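Local coordinates for protein CTD kinase subunit gamma (Schizosaccharomyces pombe, PDB 5CE7) that is the gamma subunit of the CTD kinase complex, which probably hyperphosphorylates the heptapeptide-repeat tail of RNA polymerase II, and probably acts with ctk2 to activate its kinase subunit, at residues M61-V64 / D65-E69; E69-K73 / N74-G78; L81-I84 / S85-I88; A104-P107 / E108-V112. All coordinates share one frame; numbering follows the deposited sequence.

The four interactions are local, each joining successive turns of helix or a helix end, and all lie in the CID-like region of Ctk3, a right-handed superhelix of eight helices. Interactions 1 and 2 follow one another on helix 54-73, with centres about 11 Å apart and Glu69 in common; the second is where that helix stops. Interaction 3 lies at the end of helix 80-86 and the break before helix 88-95; it touches both, through Ile84 on Val64 and Cys68, and Leu81 on Cys71 and Leu72. Interaction 4, on helix 100-118, meets interaction 1 through Met61 on Val109 and Val112 and Tyr62 on Glu108 and Val112, but its centre is about 23 Å from that of interaction 2.

Interaction 1: M61-V64 / D65-E69; sequences MYFV and DTLCE
The ring of Phe63 has Leu67, one helical turn ahead, over one of its faces: Leu67 CB stands 4.2 Å above the ring plane, displaced toward the rim. Leu67 CD2 reaches the far end of the same ring and lies 4.1 Å from both Phe63 CE2 and Phe63 CZ, so the two side chains cross at a slant instead of stacking squarely. A first torsion that sets Phe63 CG opposite the backbone N (chi1 165°) swings the ring out from the helix on the flank that Leu67 shares. Beyond this pair the ring is bounded by Leu17 and by Pro27 and Ala28 of helix 25-33.

All of this belongs to the buried middle of helix 54-73, part of the right-handed superhelix that forms the noncanonical CTD-interacting domain of Ctk3. Regular i to i+4 bonds hold the turn: Leu67 N to Phe63 O is 2.7 Å, and Thr66 N and Cys68 N bond likewise to Tyr62 O and Val64 O. On another flank Val64 CG1 is 4.5 Å from Cys68 SG, a loose apolar contact, and both residues also pack on Ile84 of helix 80-86. The buried polar ends are satisfied outside the turn: Asp65 OD1 forms a salt bridge with Lys119 NZ and a hydrogen bond with Ser115 OG, while Thr66 OG1 is hydrogen-bonded to Gln24 OE1.

Interaction 2: E69-K73 / N74-G78; sequences EMCLK and NGLTG
A Schellman motif ends helix 54-73 here, with Gly75 as the first residue to leave helical geometry. Two backbone bonds define it. Leu76 N reaches back across the turn to Cys71 O (3.1 Å), and inside that span Gly75 N bonds to Leu72 O at 3.1 Å, the donor well above the carbonyl plane. Gly75 turns the chain with a positive phi of 79°, which a residue lacking a side chain takes up readily.

Two side chains add contacts to the backbone bonds. Asn74 folds back so that its ND2 bonds to Met70 O at 3.0 Å, nearly straight at 167°; the acceptor lies in the Asn74 amide plane, although the donor is far out of the carbonyl plane. Asn74 N contributes just weak bonds to Met70 O and Cys71 O, so the side-chain amide, not the backbone N-H, gives Met70 O its straighter bond. Past the glycine, Leu76 CD1 packs on Cys71 SG at 3.9 Å. Cys71 in turn touches Tyr80 and Leu81 of helix 80-86, and Leu76 touches Leu35. This apolar contact between the residue after the glycine and the one five positions earlier, alongside the paired backbone bonds, is the classic signature of a Schellman C-cap.

Interaction 3: L81-I84 / S85-I88; sequences LNMI and SRDI
This is a local contact between the last turns of the short helix 80-86, at the break before helix 88-95 in the superhelical CTD-interacting domain. The evidence for the break is in the backbone. Ser85 N to Leu81 O (3.1 Å) and Arg86 N to Asn82 O (3.0 Å) continue the helix, and Asp87 N still reaches Met83 O at 3.0 Å, but Asp87 itself leaves helical torsions. It then occupies the N-cap position of the next helix without making a capping bond through its side chain.

The carboxylate is engaged instead by its neighbour and by Tyr42, whose OH is hydrogen-bonded to Asp87 OD2. Arg86 sets its guanidinium back over the preceding turn: CG lies opposite the backbone N (chi1 169°) and the chain bends at chi3 (71°). One face of the group then has Met83 CA 4.1 Å above the plane, toward the rim, and Arg86 NH2 is 4.0 Å from Met83 CB.

Ile88 is buried and packs on Leu113 and Leu116 of helix 100-118; Ser85 OG, by contrast, is hydrogen-bonded to Val121 O and to Gln126 NE2. Arg86 and Asp87 form a bidentate salt bridge, the guanidinium presenting NE to OD1 at 2.6 Å and NH2 to OD2 at 3.0 Å, both acceptors close to the guanidinium plane, with OD1 met from 40° above the carboxylate plane.

Interaction 4: A104-P107 / E108-V112; sequences ANAP and EVRKV
Ala106 lies under one face of the Arg110 guanidinium, with Ala106 CB 3.8 Å from Arg110 NH1. Arg110 reaches this position by turning CG beside its own backbone N (chi1 -68°) and running extended from CG to NE. The same torsion brings Arg110 CG to 3.0 Å from Ala106 O, a tight approach, while that oxygen also accepts the bond of Arg110 N at 2.9 Å. Two salt bridges, to Glu135 and Glu138, hold the NH2 end.

Glu108 takes a different shape. Its chain bends at chi2 (67°) so that the carboxylate folds back beside the ring of Pro107, the two side chains pointing the same way, with Glu108 OE2 3.5 Å from Pro107 CD. The proline nitrogen has no bond to the preceding turn, and helix 100-118 is kinked there. Glu108 N makes just a weak bond to Asn105 O, and regular i to i+4 bonding resumes with Val109 N to Asn105 O at 3.0 Å. Lys111 NZ forms a salt bridge with the sulfonate of a bound buffer molecule, probably from the crystallisation liquor.

Around this turn, Val109 packs on helix 54-73 at Met61, on helix 88-95 at Val92 and Val95, and on helix 124-139 at Val134.

Interaction 1: M61-V64 / D65-E69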
HETATM    1  N   MSE A  61      -0.384   1.762  -3.907  1.00 13.15           N
HETATM    2  CA  MSE A  61      -1.493   1.946  -2.962  1.00 17.38           C
HETATM    3  C   MSE A  61      -2.598   0.900  -3.188  1.00 17.21           C
HETATM    4  O   MSE A  61      -3.126   0.323  -2.237  1.00 12.92           O
HETATM    5  CB  MSE A  61      -2.059   3.360  -3.111  1.00  8.81           C
HETATM    6  CG  MSE A  61      -3.078   3.825  -2.032  1.00 31.35           C
HETATM    7 SE   MSE A  61      -2.273   3.878  -0.224  1.00 57.03          SE
HETATM    8  CE  MSE A  61      -2.737   5.712   0.247  1.00 52.92           C
ATOM      9  N   TYR A  62      -2.953   0.655  -4.444  1.00 15.56           N
ATOM     10  CA  TYR A  62      -3.935  -0.394  -4.736  1.00 15.81           C
ATOM     11  C   TYR A  62      -3.392  -1.742  -4.272  1.00 12.71           C
ATOM     12  O   TYR A  62      -4.109  -2.523  -3.642  1.00 15.47           O
ATOM     13  CB  TYR A  62      -4.226  -0.489  -6.229  1.00 12.72           C
ATOM     14  CG  TYR A  62      -4.837   0.727  -6.860  1.00 15.01           C
ATOM     15  CD1 TYR A  62      -5.664   1.586  -6.142  1.00 16.72           C
ATOM     16  CD2 TYR A  62      -4.599   1.009  -8.202  1.00 23.59           C
ATOM     17  CE1 TYR A  62      -6.240   2.703  -6.761  1.00 20.86           C
ATOM     18  CE2 TYR A  62      -5.159   2.111  -8.816  1.00 23.59           C
ATOM     19  CZ  TYR A  62      -5.976   2.950  -8.095  1.00 21.66           C
ATOM     20  OH  TYR A  62      -6.510   4.042  -8.738  1.00 23.50           O
ATOM     21  N   PHE A  63      -2.139  -2.028  -4.616  1.00 10.57           N
ATOM     22  CA  PHE A  63      -1.497  -3.282  -4.191  1.00 13.10           C
ATOM     23  C   PHE A  63      -1.544  -3.485  -2.670  1.00 13.79           C
ATOM     24  O   PHE A  63      -1.762  -4.603  -2.175  1.00 14.83           O
ATOM     25  CB  PHE A  63      -0.029  -3.338  -4.643  1.00 13.74           C
ATOM     26  CG  PHE A  63       0.760  -4.419  -3.945  1.00 11.70           C
ATOM     27  CD1 PHE A  63       0.488  -5.757  -4.197  1.00 11.84           C
ATOM     28  CD2 PHE A  63       1.735  -4.099  -3.016  1.00 15.86           C
ATOM     29  CE1 PHE A  63       1.185  -6.758  -3.540  1.00 12.46           C
ATOM     30  CE2 PHE A  63       2.447  -5.096  -2.356  1.00 13.45           C
ATOM     31  CZ  PHE A  63       2.166  -6.429  -2.625  1.00 11.91           C
ATOM     32  N   VAL A  64      -1.302  -2.406  -1.932  1.00 13.11           N
ATOM     33  CA  VAL A  64      -1.361  -2.434  -0.469  1.00 14.32           C
ATOM     34  C   VAL A  64      -2.758  -2.838  -0.002  1.00 14.38           C
ATOM     35  O   VAL A  64      -2.919  -3.558   0.974  1.00 14.81           O
ATOM     36  CB  VAL A  64      -0.980  -1.049   0.121  1.00 21.44           C
ATOM     37  CG1 VAL A  64      -1.560  -0.864   1.514  1.00 25.80           C
ATOM     38  CG2 VAL A  64       0.534  -0.863   0.104  1.00 19.78           C
ATOM     39  N   ASP A  65      -3.774  -2.358  -0.702  1.00 18.75           N
ATOM     40  CA  ASP A  65      -5.156  -2.722  -0.389  1.00 22.32           C
ATOM     41  C   ASP A  65      -5.360  -4.222  -0.653  1.00 15.94           C
ATOM     42  O   ASP A  65      -5.876  -4.948   0.189  1.00 16.68           O
ATOM     43  CB  ASP A  65      -6.101  -1.874  -1.245  1.00 23.73           C
ATOM     44  CG  ASP A  65      -7.553  -1.931  -0.784  1.00 26.01           C
ATOM     45  OD1 ASP A  65      -7.861  -2.508   0.273  1.00 23.82           O
ATOM     46  OD2 ASP A  65      -8.394  -1.353  -1.488  1.00 31.73           O
ATOM     47  N   THR A  66      -4.943  -4.669  -1.829  1.00 15.98           N
ATOM     48  CA  THR A  66      -5.009  -6.090  -2.206  1.00 15.48           C
ATOM     49  C   THR A  66      -4.219  -6.999  -1.240  1.00 14.95           C
ATOM     50  O   THR A  66      -4.694  -8.075  -0.826  1.00 16.25           O
ATOM     51  CB  THR A  66      -4.508  -6.269  -3.665  1.00 15.25           C
ATOM     52  OG1 THR A  66      -5.377  -5.540  -4.549  1.00 17.33           O
ATOM     53  CG2 THR A  66      -4.474  -7.763  -4.074  1.00 11.54           C
ATOM     54  N   LEU A  67      -3.026  -6.550  -0.862  1.00 12.38           N
ATOM     55  CA  LEU A  67      -2.207  -7.265   0.108  1.00 12.72           C
ATOM     56  C   LEU A  67      -2.934  -7.422   1.446  1.00 15.34           C
ATOM     57  O   LEU A  67      -2.993  -8.521   2.014  1.00 17.59           O
ATOM     58  CB  LEU A  67      -0.875  -6.538   0.326  1.00  9.86           C
ATOM     59  CG  LEU A  67       0.096  -7.143   1.341  1.00 12.44           C
ATOM     60  CD1 LEU A  67       0.459  -8.581   0.944  1.00 15.13           C
ATOM     61  CD2 LEU A  67       1.356  -6.316   1.403  1.00 12.11           C
ATOM     62  N   CYS A  68      -3.473  -6.324   1.966  1.00 10.55           N
ATOM     63  CA  CYS A  68      -4.247  -6.402   3.201  1.00 13.89           C
ATOM     64  C   CYS A  68      -5.446  -7.363   3.081  1.00 15.06           C
ATOM     65  O   CYS A  68      -5.668  -8.184   3.962  1.00 16.97           O
ATOM     66  CB  CYS A  68      -4.703  -5.003   3.664  1.00 14.67           C
ATOM     67  SG  CYS A  68      -3.349  -3.932   4.234  1.00 17.81           S
ATOM     68  N   GLU A  69      -6.216  -7.257   2.003  1.00 13.97           N
ATOM     69  CA  GLU A  69      -7.363  -8.152   1.804  1.00 15.60           C
ATOM     70  C   GLU A  69      -6.925  -9.609   1.810  1.00 15.81           C
ATOM     71  O   GLU A  69      -7.537 -10.456   2.451  1.00 18.77           O
ATOM     72  CB  GLU A  69      -8.086  -7.840   0.492  1.00 20.94           C
ATOM     73  CG  GLU A  69      -8.728  -6.463   0.468  1.00 27.46           C
ATOM     74  CD  GLU A  69      -9.375  -6.120  -0.870  1.00 36.80           C
ATOM     75  OE1 GLU A  69      -8.961  -6.678  -1.904  1.00 36.58           O
ATOM     76  OE2 GLU A  69     -10.311  -5.291  -0.881  1.00 40.61           O
TER

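Interaction 2: E69-K73 / N74-G78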
ATOM      1  N   GLU A  69      -6.216  -7.257   2.003  1.00 13.97           N
ATOM      2  CA  GLU A  69      -7.363  -8.152   1.804  1.00 15.60           C
ATOM      3  C   GLU A  69      -6.925  -9.609   1.810  1.00 15.81           C
ATOM      4  O   GLU A  69      -7.537 -10.456   2.451  1.00 18.77           O
ATOM      5  CB  GLU A  69      -8.086  -7.840   0.492  1.00 20.94           C
ATOM      6  CG  GLU A  69      -8.728  -6.463   0.468  1.00 27.46           C
ATOM      7  CD  GLU A  69      -9.375  -6.120  -0.870  1.00 36.80           C
ATOM      8  OE1 GLU A  69      -8.961  -6.678  -1.904  1.00 36.58           O
ATOM      9  OE2 GLU A  69     -10.311  -5.291  -0.881  1.00 40.61           O
HETATM   10  N   MSE A  70      -5.845  -9.900   1.105  1.00 15.40           N
HETATM   11  CA  MSE A  70      -5.362 -11.266   1.042  1.00 16.98           C
HETATM   12  C   MSE A  70      -4.776 -11.731   2.365  1.00 14.90           C
HETATM   13  O   MSE A  70      -4.935 -12.885   2.735  1.00 17.51           O
HETATM   14  CB  MSE A  70      -4.394 -11.429  -0.119  1.00 17.38           C
HETATM   15  CG  MSE A  70      -5.112 -11.292  -1.462  1.00 28.23           C
HETATM   16 SE   MSE A  70      -3.941 -11.715  -2.941  1.00 63.52          SE
HETATM   17  CE  MSE A  70      -2.862 -13.110  -2.015  1.00 14.91           C
ATOM     18  N   CYS A  71      -4.119 -10.832   3.091  1.00 12.48           N
ATOM     19  CA  CYS A  71      -3.667 -11.163   4.442  1.00 15.54           C
ATOM     20  C   CYS A  71      -4.857 -11.603   5.302  1.00 18.09           C
ATOM     21  O   CYS A  71      -4.791 -12.617   5.996  1.00 18.22           O
ATOM     22  CB  CYS A  71      -2.940  -9.980   5.096  1.00 12.94           C
ATOM     23  SG  CYS A  71      -1.255  -9.718   4.501  1.00 16.71           S
ATOM     24  N   LEU A  72      -5.953 -10.849   5.239  1.00 14.22           N
ATOM     25  CA  LEU A  72      -7.130 -11.174   6.033  1.00 18.28           C
ATOM     26  C   LEU A  72      -7.756 -12.499   5.586  1.00 19.88           C
ATOM     27  O   LEU A  72      -8.248 -13.278   6.406  1.00 19.36           O
ATOM     28  CB  LEU A  72      -8.167 -10.043   5.957  1.00 18.10           C
ATOM     29  CG  LEU A  72      -7.771  -8.684   6.529  1.00 23.88           C
ATOM     30  CD1 LEU A  72      -8.836  -7.659   6.163  1.00 28.36           C
ATOM     31  CD2 LEU A  72      -7.599  -8.768   8.049  1.00 24.63           C
ATOM     32  N   LYS A  73      -7.739 -12.760   4.288  1.00 17.66           N
ATOM     33  CA  LYS A  73      -8.268 -14.026   3.789  1.00 20.73           C
ATOM     34  C   LYS A  73      -7.407 -15.214   4.230  1.00 16.98           C
ATOM     35  O   LYS A  73      -7.877 -16.366   4.267  1.00 19.57           O
ATOM     36  CB  LYS A  73      -8.430 -13.983   2.264  1.00 22.44           C
ATOM     37  CG  LYS A  73      -9.642 -13.157   1.812  1.00 26.28           C
ATOM     38  CD  LYS A  73      -9.591 -12.821   0.326  1.00 32.12           C
ATOM     39  CE  LYS A  73      -8.905 -13.892  -0.494  1.00 38.20           C
ATOM     40  NZ  LYS A  73      -9.843 -14.970  -0.927  1.00 44.19           N
ATOM     41  N   ASN A  74      -6.156 -14.921   4.563  1.00 15.65           N
ATOM     42  CA  ASN A  74      -5.213 -15.933   5.039  1.00 17.76           C
ATOM     43  C   ASN A  74      -5.255 -16.088   6.557  1.00 20.63           C
ATOM     44  O   ASN A  74      -4.549 -16.918   7.112  1.00 22.02           O
ATOM     45  CB  ASN A  74      -3.784 -15.623   4.578  1.00 15.71           C
ATOM     46  CG  ASN A  74      -3.451 -16.265   3.227  1.00 16.44           C
ATOM     47  OD1 ASN A  74      -3.034 -17.417   3.168  1.00 17.32           O
ATOM     48  ND2 ASN A  74      -3.654 -15.523   2.143  1.00 15.07           N
ATOM     49  N   GLY A  75      -6.097 -15.301   7.221  1.00 19.97           N
ATOM     50  CA  GLY A  75      -6.244 -15.388   8.668  1.00 17.99           C
ATOM     51  C   GLY A  75      -5.143 -14.685   9.458  1.00 19.51           C
ATOM     52  O   GLY A  75      -5.007 -14.898  10.657  1.00 21.86           O
ATOM     53  N   LEU A  76      -4.347 -13.854   8.792  1.00 16.66           N
ATOM     54  CA  LEU A  76      -3.276 -13.108   9.469  1.00 17.48           C
ATOM     55  C   LEU A  76      -3.826 -11.898  10.222  1.00 19.21           C
ATOM     56  O   LEU A  76      -4.820 -11.300   9.811  1.00 21.91           O
ATOM     57  CB  LEU A  76      -2.246 -12.617   8.445  1.00 17.71           C
ATOM     58  CG  LEU A  76      -1.628 -13.675   7.533  1.00 22.45           C
ATOM     59  CD1 LEU A  76      -0.669 -12.999   6.579  1.00 23.68           C
ATOM     60  CD2 LEU A  76      -0.905 -14.728   8.360  1.00 24.60           C
ATOM     61  N   THR A  77      -3.170 -11.513  11.308  1.00 23.94           N
ATOM     62  CA  THR A  77      -3.617 -10.322  12.040  1.00 24.37           C
ATOM     63  C   THR A  77      -2.531  -9.262  12.203  1.00 25.57           C
ATOM     64  O   THR A  77      -2.836  -8.085  12.370  1.00 29.69           O
ATOM     65  CB  THR A  77      -4.242 -10.664  13.427  1.00 38.71           C
ATOM     66  OG1 THR A  77      -3.278 -11.324  14.257  1.00 35.80           O
ATOM     67  CG2 THR A  77      -5.461 -11.550  13.261  1.00 41.96           C
ATOM     68  N   GLY A  78      -1.267  -9.667  12.153  1.00 23.14           N
ATOM     69  CA  GLY A  78      -0.185  -8.712  12.321  1.00 24.42           C
ATOM     70  C   GLY A  78       0.609  -8.572  11.038  1.00 23.71           C
ATOM     71  O   GLY A  78       0.030  -8.552   9.947  1.00 25.26           O
TER

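Interaction 3: L81-I84 / S85-I88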
ATOM      1  N   LEU A  81      -0.159  -6.113   7.925  1.00 17.53           N
ATOM      2  CA  LEU A  81      -1.324  -5.367   8.384  1.00 20.67           C
ATOM      3  C   LEU A  81      -0.965  -4.320   9.438  1.00 19.03           C
ATOM      4  O   LEU A  81      -1.447  -3.195   9.381  1.00 16.66           O
ATOM      5  CB  LEU A  81      -2.401  -6.320   8.921  1.00 19.58           C
ATOM      6  CG  LEU A  81      -3.027  -7.248   7.881  1.00 19.62           C
ATOM      7  CD1 LEU A  81      -3.708  -8.418   8.551  1.00 22.52           C
ATOM      8  CD2 LEU A  81      -4.004  -6.470   7.001  1.00 19.67           C
ATOM      9  N   ASN A  82      -0.125  -4.692  10.398  1.00 21.56           N
ATOM     10  CA  ASN A  82       0.320  -3.743  11.422  1.00 20.63           C
ATOM     11  C   ASN A  82       1.231  -2.661  10.860  1.00 17.44           C
ATOM     12  O   ASN A  82       1.188  -1.516  11.299  1.00 21.23           O
ATOM     13  CB  ASN A  82       1.030  -4.462  12.581  1.00 25.75           C
ATOM     14  CG  ASN A  82       0.062  -5.230  13.475  1.00 31.47           C
ATOM     15  OD1 ASN A  82      -1.158  -5.097  13.349  1.00 34.00           O
ATOM     16  ND2 ASN A  82       0.605  -6.027  14.389  1.00 31.07           N
HETATM   17  N   MSE A  83       2.078  -3.028   9.904  1.00 15.25           N
HETATM   18  CA  MSE A  83       2.995  -2.060   9.315  1.00 18.38           C
HETATM   19  C   MSE A  83       2.255  -1.027   8.470  1.00 15.85           C
HETATM   20  O   MSE A  83       2.529   0.165   8.530  1.00 16.45           O
HETATM   21  CB  MSE A  83       4.047  -2.759   8.457  1.00 17.85           C
HETATM   22  CG  MSE A  83       4.854  -3.801   9.203  1.00 25.70           C
HETATM   23 SE   MSE A  83       6.058  -4.730   7.954  1.00 38.21          SE
HETATM   24  CE  MSE A  83       7.726  -3.890   8.490  1.00 36.14           C
ATOM     25  N   ILE A  84       1.308  -1.495   7.675  1.00 16.14           N
ATOM     26  CA  ILE A  84       0.528  -0.603   6.824  1.00 17.98           C
ATOM     27  C   ILE A  84      -0.365   0.316   7.655  1.00 20.02           C
ATOM     28  O   ILE A  84      -0.506   1.505   7.351  1.00 19.77           O
ATOM     29  CB  ILE A  84      -0.288  -1.425   5.803  1.00 20.94           C
ATOM     30  CG1 ILE A  84       0.653  -1.948   4.708  1.00 19.37           C
ATOM     31  CG2 ILE A  84      -1.423  -0.598   5.222  1.00 19.67           C
ATOM     32  CD1 ILE A  84       0.210  -3.271   4.038  1.00 20.61           C
ATOM     33  N   SER A  85      -0.953  -0.237   8.715  1.00 20.24           N
ATOM     34  CA  SER A  85      -1.772   0.543   9.633  1.00 21.88           C
ATOM     35  C   SER A  85      -0.970   1.660  10.305  1.00 24.03           C
ATOM     36  O   SER A  85      -1.406   2.812  10.351  1.00 26.00           O
ATOM     37  CB  SER A  85      -2.372  -0.370  10.705  1.00 27.07           C
ATOM     38  OG  SER A  85      -3.405   0.300  11.399  1.00 30.67           O
ATOM     39  N   ARG A  86       0.198   1.306  10.830  1.00 19.79           N
ATOM     40  CA  ARG A  86       1.091   2.271  11.476  1.00 25.26           C
ATOM     41  C   ARG A  86       1.483   3.371  10.497  1.00 23.94           C
ATOM     42  O   ARG A  86       1.583   4.538  10.865  1.00 25.22           O
ATOM     43  CB  ARG A  86       2.362   1.572  11.983  1.00 23.88           C
ATOM     44  CG  ARG A  86       3.473   2.513  12.440  1.00 30.61           C
ATOM     45  CD  ARG A  86       4.835   1.789  12.531  1.00 34.78           C
ATOM     46  NE  ARG A  86       5.367   1.455  11.210  1.00 36.14           N
ATOM     47  CZ  ARG A  86       6.071   0.360  10.927  1.00 35.23           C
ATOM     48  NH1 ARG A  86       6.345  -0.529  11.871  1.00 34.86           N
ATOM     49  NH2 ARG A  86       6.502   0.152   9.692  1.00 31.58           N
ATOM     50  N   ASP A  87       1.696   2.993   9.244  1.00 15.17           N
ATOM     51  CA  ASP A  87       2.249   3.930   8.267  1.00 17.64           C
ATOM     52  C   ASP A  87       1.222   4.564   7.345  1.00 16.37           C
ATOM     53  O   ASP A  87       1.597   5.165   6.339  1.00 18.39           O
ATOM     54  CB  ASP A  87       3.336   3.251   7.420  1.00 16.78           C
ATOM     55  CG  ASP A  87       4.548   2.831   8.244  1.00 23.51           C
ATOM     56  OD1 ASP A  87       4.654   3.245   9.414  1.00 25.37           O
ATOM     57  OD2 ASP A  87       5.397   2.094   7.719  1.00 23.47           O
ATOM     58  N   ILE A  88      -0.064   4.437   7.667  1.00 18.59           N
ATOM     59  CA  ILE A  88      -1.117   4.863   6.729  1.00 19.44           C
ATOM     60  C   ILE A  88      -1.030   6.333   6.317  1.00 18.16           C
ATOM     61  O   ILE A  88      -1.220   6.664   5.148  1.00 18.29           O
ATOM     62  CB  ILE A  88      -2.556   4.518   7.217  1.00 18.64           C
ATOM     63  CG1 ILE A  88      -3.584   4.767   6.099  1.00 21.86           C
ATOM     64  CG2 ILE A  88      -2.926   5.319   8.467  1.00 16.17           C
ATOM     65  CD1 ILE A  88      -3.343   3.949   4.817  1.00 22.29           C
TER

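Interaction 4: A104-P107 / E108-V112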
ATOM      1  N   ALA A 104      -5.078  15.178  -8.136  1.00 13.26           N
ATOM      2  CA  ALA A 104      -5.154  14.133  -9.147  1.00 16.12           C
ATOM      3  C   ALA A 104      -5.403  12.738  -8.551  1.00 15.42           C
ATOM      4  O   ALA A 104      -6.068  11.914  -9.167  1.00 15.01           O
ATOM      5  CB  ALA A 104      -3.883  14.128 -10.034  1.00 16.66           C
ATOM      6  N   ASN A 105      -4.871  12.478  -7.360  1.00 11.24           N
ATOM      7  CA  ASN A 105      -5.002  11.155  -6.752  1.00 14.99           C
ATOM      8  C   ASN A 105      -6.003  11.047  -5.602  1.00 14.30           C
ATOM      9  O   ASN A 105      -6.118   9.988  -5.003  1.00 13.94           O
ATOM     10  CB  ASN A 105      -3.642  10.662  -6.246  1.00 13.18           C
ATOM     11  CG  ASN A 105      -2.672  10.398  -7.369  1.00 18.86           C
ATOM     12  OD1 ASN A 105      -3.078  10.214  -8.523  1.00 20.45           O
ATOM     13  ND2 ASN A 105      -1.380  10.360  -7.043  1.00 14.80           N
ATOM     14  N   ALA A 106      -6.711  12.125  -5.276  1.00 14.18           N
ATOM     15  CA  ALA A 106      -7.568  12.098  -4.086  1.00 14.36           C
ATOM     16  C   ALA A 106      -8.683  11.021  -4.099  1.00 15.86           C
ATOM     17  O   ALA A 106      -8.883  10.320  -3.110  1.00 15.51           O
ATOM     18  CB  ALA A 106      -8.148  13.485  -3.804  1.00 14.40           C
ATOM     19  N   PRO A 107      -9.425  10.893  -5.209  1.00 14.52           N
ATOM     20  CA  PRO A 107     -10.497   9.884  -5.188  1.00 15.03           C
ATOM     21  C   PRO A 107      -9.959   8.454  -5.082  1.00 16.45           C
ATOM     22  O   PRO A 107     -10.608   7.584  -4.504  1.00 17.44           O
ATOM     23  CB  PRO A 107     -11.196  10.086  -6.541  1.00 14.77           C
ATOM     24  CG  PRO A 107     -10.853  11.522  -6.926  1.00 15.09           C
ATOM     25  CD  PRO A 107      -9.447  11.706  -6.437  1.00 17.48           C
ATOM     26  N   GLU A 108      -8.780   8.211  -5.650  1.00 15.07           N
ATOM     27  CA  GLU A 108      -8.228   6.874  -5.672  1.00 14.25           C
ATOM     28  C   GLU A 108      -7.679   6.511  -4.300  1.00 15.13           C
ATOM     29  O   GLU A 108      -7.763   5.361  -3.891  1.00 17.29           O
ATOM     30  CB  GLU A 108      -7.158   6.738  -6.772  1.00 16.22           C
ATOM     31  CG  GLU A 108      -7.701   6.800  -8.228  1.00 18.95           C
ATOM     32  CD  GLU A 108      -8.272   8.174  -8.640  1.00 19.28           C
ATOM     33  OE1 GLU A 108      -9.230   8.188  -9.446  1.00 16.03           O
ATOM     34  OE2 GLU A 108      -7.754   9.233  -8.192  1.00 13.22           O
ATOM     35  N   VAL A 109      -7.142   7.496  -3.580  1.00 14.64           N
ATOM     36  CA  VAL A 109      -6.642   7.243  -2.239  1.00 14.24           C
ATOM     37  C   VAL A 109      -7.836   7.120  -1.288  1.00 17.49           C
ATOM     38  O   VAL A 109      -7.830   6.305  -0.364  1.00 16.18           O
ATOM     39  CB  VAL A 109      -5.644   8.336  -1.767  1.00 20.90           C
ATOM     40  CG1 VAL A 109      -5.368   8.214  -0.274  1.00 19.60           C
ATOM     41  CG2 VAL A 109      -4.331   8.244  -2.568  1.00 16.13           C
ATOM     42  N   ARG A 110      -8.876   7.913  -1.531  1.00 17.40           N
ATOM     43  CA  ARG A 110     -10.100   7.777  -0.749  1.00 17.32           C
ATOM     44  C   ARG A 110     -10.705   6.384  -0.871  1.00 16.38           C
ATOM     45  O   ARG A 110     -11.226   5.845   0.108  1.00 18.21           O
ATOM     46  CB  ARG A 110     -11.135   8.851  -1.124  1.00 16.07           C
ATOM     47  CG  ARG A 110     -10.713  10.255  -0.711  1.00 18.79           C
ATOM     48  CD  ARG A 110     -11.870  11.245  -0.781  1.00 22.28           C
ATOM     49  NE  ARG A 110     -11.464  12.566  -0.304  1.00 21.88           N
ATOM     50  CZ  ARG A 110     -11.359  13.653  -1.061  1.00 22.46           C
ATOM     51  NH1 ARG A 110     -11.649  13.604  -2.361  1.00 22.92           N
ATOM     52  NH2 ARG A 110     -10.973  14.798  -0.504  1.00 25.29           N
ATOM     53  N   LYS A 111     -10.649   5.800  -2.061  1.00 14.89           N
ATOM     54  CA  LYS A 111     -11.216   4.462  -2.249  1.00 20.64           C
ATOM     55  C   LYS A 111     -10.465   3.448  -1.393  1.00 19.20           C
ATOM     56  O   LYS A 111     -11.070   2.608  -0.719  1.00 17.13           O
ATOM     57  CB  LYS A 111     -11.187   4.056  -3.726  1.00 27.78           C
ATOM     58  CG  LYS A 111     -11.738   2.661  -4.015  1.00 34.40           C
ATOM     59  CD  LYS A 111     -10.770   1.864  -4.879  1.00 36.99           C
ATOM     60  CE  LYS A 111     -10.489   2.555  -6.218  1.00 31.85           C
ATOM     61  NZ  LYS A 111     -11.532   2.259  -7.246  1.00 31.51           N
ATOM     62  N   VAL A 112      -9.139   3.534  -1.410  1.00 17.52           N
ATOM     63  CA  VAL A 112      -8.315   2.628  -0.617  1.00 18.36           C
ATOM     64  C   VAL A 112      -8.527   2.834   0.886  1.00 16.90           C
ATOM     65  O   VAL A 112      -8.601   1.867   1.655  1.00 15.94           O
ATOM     66  CB  VAL A 112      -6.816   2.800  -0.941  1.00 15.25           C
ATOM     67  CG1 VAL A 112      -5.974   1.932  -0.009  1.00 14.21           C
ATOM     68  CG2 VAL A 112      -6.556   2.464  -2.405  1.00 16.15           C
TER